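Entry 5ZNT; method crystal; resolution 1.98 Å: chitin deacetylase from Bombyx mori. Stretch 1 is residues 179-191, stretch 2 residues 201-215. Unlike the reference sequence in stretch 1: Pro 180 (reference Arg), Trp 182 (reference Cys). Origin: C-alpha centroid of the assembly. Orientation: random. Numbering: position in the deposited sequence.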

# COMPACT_ATOMS: atom_id res chain seq x y z
N PRO A 179 4.23 20.23 -7.98
CA PRO A 179 4.77 18.94 -7.54
C PRO A 179 3.69 17.96 -7.05
O PRO A 179 2.55 18.39 -6.80
N PRO A 180 4.02 16.67 -6.95
CA PRO A 180 3.10 15.70 -6.33
C PRO A 180 2.98 15.95 -4.83
O PRO A 180 3.68 16.79 -4.26
N LEU A 181 2.10 15.19 -4.18
CA LEU A 181 1.72 15.46 -2.80
C LEU A 181 2.40 14.49 -1.84
O LEU A 181 2.58 13.31 -2.16
N TRP A 182 2.79 15.01 -0.67
CA TRP A 182 3.23 14.21 0.46
C TRP A 182 2.01 13.60 1.16
O TRP A 182 0.90 14.15 1.07
N PRO A 183 2.18 12.48 1.87
CA PRO A 183 1.09 11.98 2.72
C PRO A 183 0.59 13.07 3.65
O PRO A 183 1.31 14.04 3.94
N TYR A 184 -0.64 12.91 4.12
CA TYR A 184 -1.23 13.88 5.04
C TYR A 184 -2.14 13.13 6.00
O TYR A 184 -2.58 12.01 5.72
N THR A 185 -2.37 13.72 7.17
CA THR A 185 -3.36 13.14 8.08
C THR A 185 -4.73 13.75 7.79
O THR A 185 -4.86 14.80 7.17
N MET A 186 -5.77 13.04 8.20
CA MET A 186 -7.12 13.46 7.89
C MET A 186 -7.75 14.33 8.98
O MET A 186 -8.96 14.53 8.96
N TYR A 187 -6.95 14.84 9.93
CA TYR A 187 -7.51 15.75 10.93
C TYR A 187 -8.02 17.03 10.29
O TYR A 187 -8.95 17.66 10.81
N PHE A 188 -7.41 17.44 9.18
CA PHE A 188 -7.71 18.67 8.48
C PHE A 188 -8.17 18.32 7.07
O PHE A 188 -7.95 17.20 6.59
N ARG A 189 -8.84 19.28 6.45
CA ARG A 189 -9.37 19.11 5.10
C ARG A 189 -8.31 18.58 4.15
O ARG A 189 -7.15 18.98 4.21
N MET A 190 -8.73 17.66 3.28
CA MET A 190 -7.84 17.15 2.24
C MET A 190 -7.26 18.30 1.44
O MET A 190 -7.99 19.24 1.10
N PRO A 191 -5.97 18.25 1.09
CA PRO A 191 -5.36 19.35 0.34
C PRO A 191 -5.54 19.23 -1.16
O PRO A 191 -4.74 19.79 -1.91
N CYS A 201 -15.53 11.21 -0.71
CA CYS A 201 -14.36 11.40 0.15
C CYS A 201 -14.76 11.87 1.54
O CYS A 201 -15.82 12.48 1.72
N PRO A 202 -13.92 11.63 2.54
CA PRO A 202 -14.22 12.13 3.89
C PRO A 202 -14.25 13.65 3.92
O PRO A 202 -13.56 14.32 3.15
N THR A 203 -15.05 14.18 4.83
CA THR A 203 -15.13 15.62 5.04
C THR A 203 -14.86 16.03 6.47
O THR A 203 -14.45 17.18 6.69
N ARG A 204 -15.07 15.15 7.45
CA ARG A 204 -14.84 15.49 8.84
C ARG A 204 -13.40 15.14 9.23
O ARG A 204 -12.62 14.60 8.44
N SER A 205 -13.05 15.47 10.47
CA SER A 205 -11.73 15.17 11.01
C SER A 205 -11.66 13.71 11.42
O SER A 205 -12.55 13.20 12.11
N HIS A 206 -10.58 13.04 11.01
CA HIS A 206 -10.36 11.64 11.34
C HIS A 206 -8.88 11.48 11.67
O HIS A 206 -8.02 11.99 10.94
N ALA A 207 -8.60 10.77 12.76
CA ALA A 207 -7.23 10.53 13.22
C ALA A 207 -6.60 9.36 12.45
O ALA A 207 -6.27 8.31 13.02
N VAL A 208 -6.44 9.56 11.14
CA VAL A 208 -5.98 8.53 10.22
C VAL A 208 -5.01 9.18 9.25
O VAL A 208 -5.26 10.28 8.75
N TRP A 209 -3.93 8.48 8.93
CA TRP A 209 -3.02 8.94 7.89
C TRP A 209 -3.57 8.56 6.52
O TRP A 209 -4.20 7.51 6.36
N GLU A 210 -3.31 9.41 5.53
CA GLU A 210 -3.62 9.09 4.14
C GLU A 210 -2.31 8.96 3.37
O GLU A 210 -1.64 9.97 3.10
N MET A 211 -1.97 7.73 2.97
CA MET A 211 -0.85 7.51 2.06
C MET A 211 -1.36 7.78 0.65
O MET A 211 -1.68 6.87 -0.11
N VAL A 212 -1.42 9.07 0.31
CA VAL A 212 -2.16 9.49 -0.87
C VAL A 212 -1.55 8.88 -2.11
O VAL A 212 -0.33 8.69 -2.21
N MET A 213 -2.40 8.54 -3.06
CA MET A 213 -1.98 7.87 -4.30
C MET A 213 -1.91 8.94 -5.38
O MET A 213 -2.90 9.26 -6.03
N ASN A 214 -0.71 9.52 -5.56
CA ASN A 214 -0.50 10.48 -6.64
C ASN A 214 -0.63 9.79 -7.98
O ASN A 214 0.02 8.77 -8.22
N GLU A 215 -1.43 10.36 -8.88
CA GLU A 215 -1.46 9.85 -10.24
C GLU A 215 -0.09 10.03 -10.88
O GLU A 215 0.64 10.98 -10.59

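The two stretches run antiparallel, and the contact opens with a side chain standing in for a strand partner. Pro 180 points toward stretch 2 and sets its CB 3.7 Å from Asn 214 OD1, but the polar work falls to the next residue. Asn 214, an m rotamer with chi2 at -74°, turns its amide to the backbone of Leu 181 and matches it twice: Leu 181 N donates to Asn 214 OD1 at 2.9 Å, and Asn 214 ND2 donates to Leu 181 O at 2.9 Å. One carboxamide thus satisfies both the NH and the CO of a single residue. The Leu 181 side chain (m, p) leaves sideways, its CB 4.2 Å from Val 212 CG1.

Trp 182 points away and adds little here beyond its carbonyl, with Trp 182 O 3.7 Å from Val 212 CG1. Pro 183 lies sideways and packs its ring against sulfur, Pro 183 CG to Met 211 SD at 3.6 Å. Met 211 starts out away from stretch 1, yet three successive m torsions bring its end back.

At Tyr 184 the backbones pair directly. Glu 210 N donates to Tyr 184 O at 2.7 Å, and Tyr 184 N to Glu 210 O at a longer 3.3 Å. The side chains of this pair share one face of the sheet. Tyr 184 takes the p rotamer, and Glu 210 CB sits over its ring, 4.0 Å from the ring centroid, while Tyr 184 CE2 comes within 3.7 Å of Val 212 CB. Glu 210 (t, p) therefore offers its aliphatic part to the ring, and its OE2 is satisfied elsewhere in the structure.

Thr 185 and Trp 209 occupy the other face, as a non-hydrogen-bonded pair. With Thr 185 in p and Trp 209 in m, the methyl Thr 185 CG2 lies 3.3 Å from the centroid of the Trp 209 six-membered ring, almost on its normal: a tight CH-pi contact.

Met 186 is the most heavily covered residue of the contact. Its backbone is held by Met 186 N to Val 208 O at 2.9 Å and by His 206 N to Met 186 O at 3.0 Å. Its side chain points in, bent by two m torsions, so that Met 186 CE reaches Pro 202 CG at 3.6 Å and Met 186 SD lies 4.1 Å from Glu 210 CB.

Tyr 187 begins away, but its m rotamer swings the ring back over Ala 207, whose CA stands 4.0 Å from the ring centroid and whose CB is 3.4 Å from Tyr 187 CE1. Ser 205, also m, closes this edge, Ser 205 OG donating to Tyr 187 O at 2.6 Å.

Beyond it, water takes over from direct pairing. Water 1 lies 3.1 Å from Phe 188 O and 3.0 Å from Arg 204 O; water 2 accepts from Met 190 N at 2.9 Å and donates to Pro 202 O at 3.1 Å. Met 190 (m, t, p) points inward, its SD 3.8 Å from Cys 201 CB.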

# COMPACT_ATOMS: atom_id res chain seq x y z
CB PRO A 179 5.73 19.33 -6.41
CG PRO A 179 5.13 20.58 -5.84
CD PRO A 179 4.45 21.30 -6.98
CB PRO A 180 3.74 14.35 -6.63
CG PRO A 180 5.23 14.67 -6.75
CD PRO A 180 5.27 16.04 -7.41
CB LEU A 181 0.19 15.38 -2.63
CG LEU A 181 -0.63 16.64 -2.94
CD1 LEU A 181 -0.40 17.13 -4.36
CD2 LEU A 181 -2.13 16.41 -2.71
CB TRP A 182 4.03 15.07 1.45
CG TRP A 182 5.46 15.25 1.03
CD1 TRP A 182 5.94 16.11 0.08
CD2 TRP A 182 6.58 14.51 1.52
NE1 TRP A 182 7.31 15.96 -0.04
CE2 TRP A 182 7.73 14.99 0.84
CE3 TRP A 182 6.74 13.51 2.50
CZ2 TRP A 182 9.00 14.48 1.08
CZ3 TRP A 182 8.01 13.00 2.73
CH2 TRP A 182 9.13 13.50 2.03
CB PRO A 183 1.73 10.83 3.51
CG PRO A 183 2.86 10.36 2.64
CD PRO A 183 3.37 11.60 1.91
CB TYR A 184 -1.98 14.98 4.27
CG TYR A 184 -3.03 14.48 3.31
CD1 TYR A 184 -4.32 14.20 3.75
CD2 TYR A 184 -2.73 14.29 1.96
CE1 TYR A 184 -5.28 13.72 2.88
CE2 TYR A 184 -3.68 13.80 1.08
CZ TYR A 184 -4.95 13.52 1.55
OH TYR A 184 -5.91 13.05 0.69
CB THR A 185 -2.99 13.35 9.55
OG1 THR A 185 -3.04 14.74 9.88
CG2 THR A 185 -1.59 12.83 9.83
CB MET A 186 -8.01 12.23 7.62
CG MET A 186 -7.61 11.37 6.41
SD MET A 186 -7.79 12.20 4.81
CE MET A 186 -9.21 13.20 5.11
CB TYR A 187 -6.46 16.11 11.97
CG TYR A 187 -6.02 15.03 12.93
CD1 TYR A 187 -6.87 14.59 13.95
CD2 TYR A 187 -4.73 14.50 12.86
CE1 TYR A 187 -6.45 13.63 14.86
CE2 TYR A 187 -4.31 13.53 13.76
CZ TYR A 187 -5.17 13.11 14.76
OH TYR A 187 -4.72 12.15 15.64
CB PHE A 188 -6.49 19.59 8.44
CG PHE A 188 -6.09 20.08 9.81
CD1 PHE A 188 -5.20 19.36 10.58
CD2 PHE A 188 -6.65 21.23 10.34
CE1 PHE A 188 -4.85 19.78 11.86
CE2 PHE A 188 -6.31 21.67 11.61
CZ PHE A 188 -5.40 20.94 12.37
CB ARG A 189 -9.89 20.46 4.58
CG ARG A 189 -10.74 20.37 3.35
CD ARG A 189 -11.42 21.72 3.09
NE ARG A 189 -10.47 22.73 2.64
CZ ARG A 189 -10.68 24.04 2.70
NH1 ARG A 189 -11.79 24.53 3.22
NH2 ARG A 189 -9.75 24.87 2.25
CB MET A 190 -8.61 16.22 1.29
CG MET A 190 -9.10 14.93 1.91
SD MET A 190 -10.28 14.13 0.82
CE MET A 190 -9.38 14.08 -0.70
CB PRO A 191 -3.89 19.23 0.71
CG PRO A 191 -3.70 17.71 0.84
CD PRO A 191 -4.99 17.21 1.46
CB CYS A 201 -13.39 12.43 -0.47
SG CYS A 201 -12.58 11.90 -1.96
CB PRO A 202 -13.07 11.58 4.74
CG PRO A 202 -11.96 11.36 3.77
CD PRO A 202 -12.64 10.89 2.51
CB THR A 203 -16.52 16.15 4.66
OG1 THR A 203 -17.51 15.45 5.43
CG2 THR A 203 -16.78 15.95 3.20
CB ARG A 204 -15.85 14.78 9.73
CG ARG A 204 -17.30 15.10 9.39
CD ARG A 204 -18.26 14.63 10.48
NE ARG A 204 -18.25 13.18 10.62
CZ ARG A 204 -19.02 12.35 9.91
NH1 ARG A 204 -19.86 12.83 9.01
NH2 ARG A 204 -18.93 11.03 10.10
CB SER A 205 -11.42 16.06 12.22
OG SER A 205 -11.36 17.42 11.83
CB HIS A 206 -10.74 10.72 10.17
CG HIS A 206 -12.17 10.85 9.73
ND1 HIS A 206 -13.22 10.24 10.40
CD2 HIS A 206 -12.72 11.46 8.66
CE1 HIS A 206 -14.35 10.50 9.77
NE2 HIS A 206 -14.07 11.23 8.70
CB ALA A 207 -7.21 10.28 14.72
CB VAL A 208 -7.15 7.90 9.43
CG1 VAL A 208 -6.63 6.79 8.50
CG2 VAL A 208 -8.24 7.35 10.38
CB TRP A 209 -1.63 8.33 8.07
CG TRP A 209 -0.85 8.88 9.20
CD1 TRP A 209 -0.88 8.46 10.51
CD2 TRP A 209 0.10 9.95 9.14
NE1 TRP A 209 0.00 9.21 11.26
CE2 TRP A 209 0.61 10.14 10.44
CE3 TRP A 209 0.56 10.77 8.10
CZ2 TRP A 209 1.57 11.11 10.75
CZ3 TRP A 209 1.52 11.74 8.40
CH2 TRP A 209 2.01 11.90 9.72
CB GLU A 210 -4.51 10.13 3.48
CG GLU A 210 -4.77 9.83 1.99
CD GLU A 210 -5.48 8.48 1.81
OE1 GLU A 210 -6.35 8.17 2.64
OE2 GLU A 210 -5.19 7.75 0.84
CB MET A 211 -0.29 6.10 2.21
CG MET A 211 0.51 5.91 3.49
SD MET A 211 2.00 6.97 3.56
CE MET A 211 2.88 6.47 2.07
CB VAL A 212 -2.20 11.04 -0.94
CG1 VAL A 212 -0.78 11.63 -1.05
CG2 VAL A 212 -3.09 11.52 -2.07
CB MET A 213 -2.95 6.74 -4.66
CG MET A 213 -3.02 5.63 -3.60
SD MET A 213 -4.28 4.35 -3.96
CE MET A 213 -3.56 3.50 -5.35
CB ASN A 214 0.89 11.11 -6.53
CG ASN A 214 1.01 12.05 -5.37
OD1 ASN A 214 0.47 13.16 -5.40
ND2 ASN A 214 1.74 11.63 -4.34
CB GLU A 215 -2.50 10.58 -11.07
CG GLU A 215 -3.94 10.22 -10.72
CD GLU A 215 -4.91 10.87 -11.69
OE1 GLU A 215 -4.61 11.97 -12.19
OE2 GLU A 215 -5.97 10.26 -11.95
O HOH W 1 -10.58 15.62 6.51
O HOH W 2 -11.29 16.38 3.86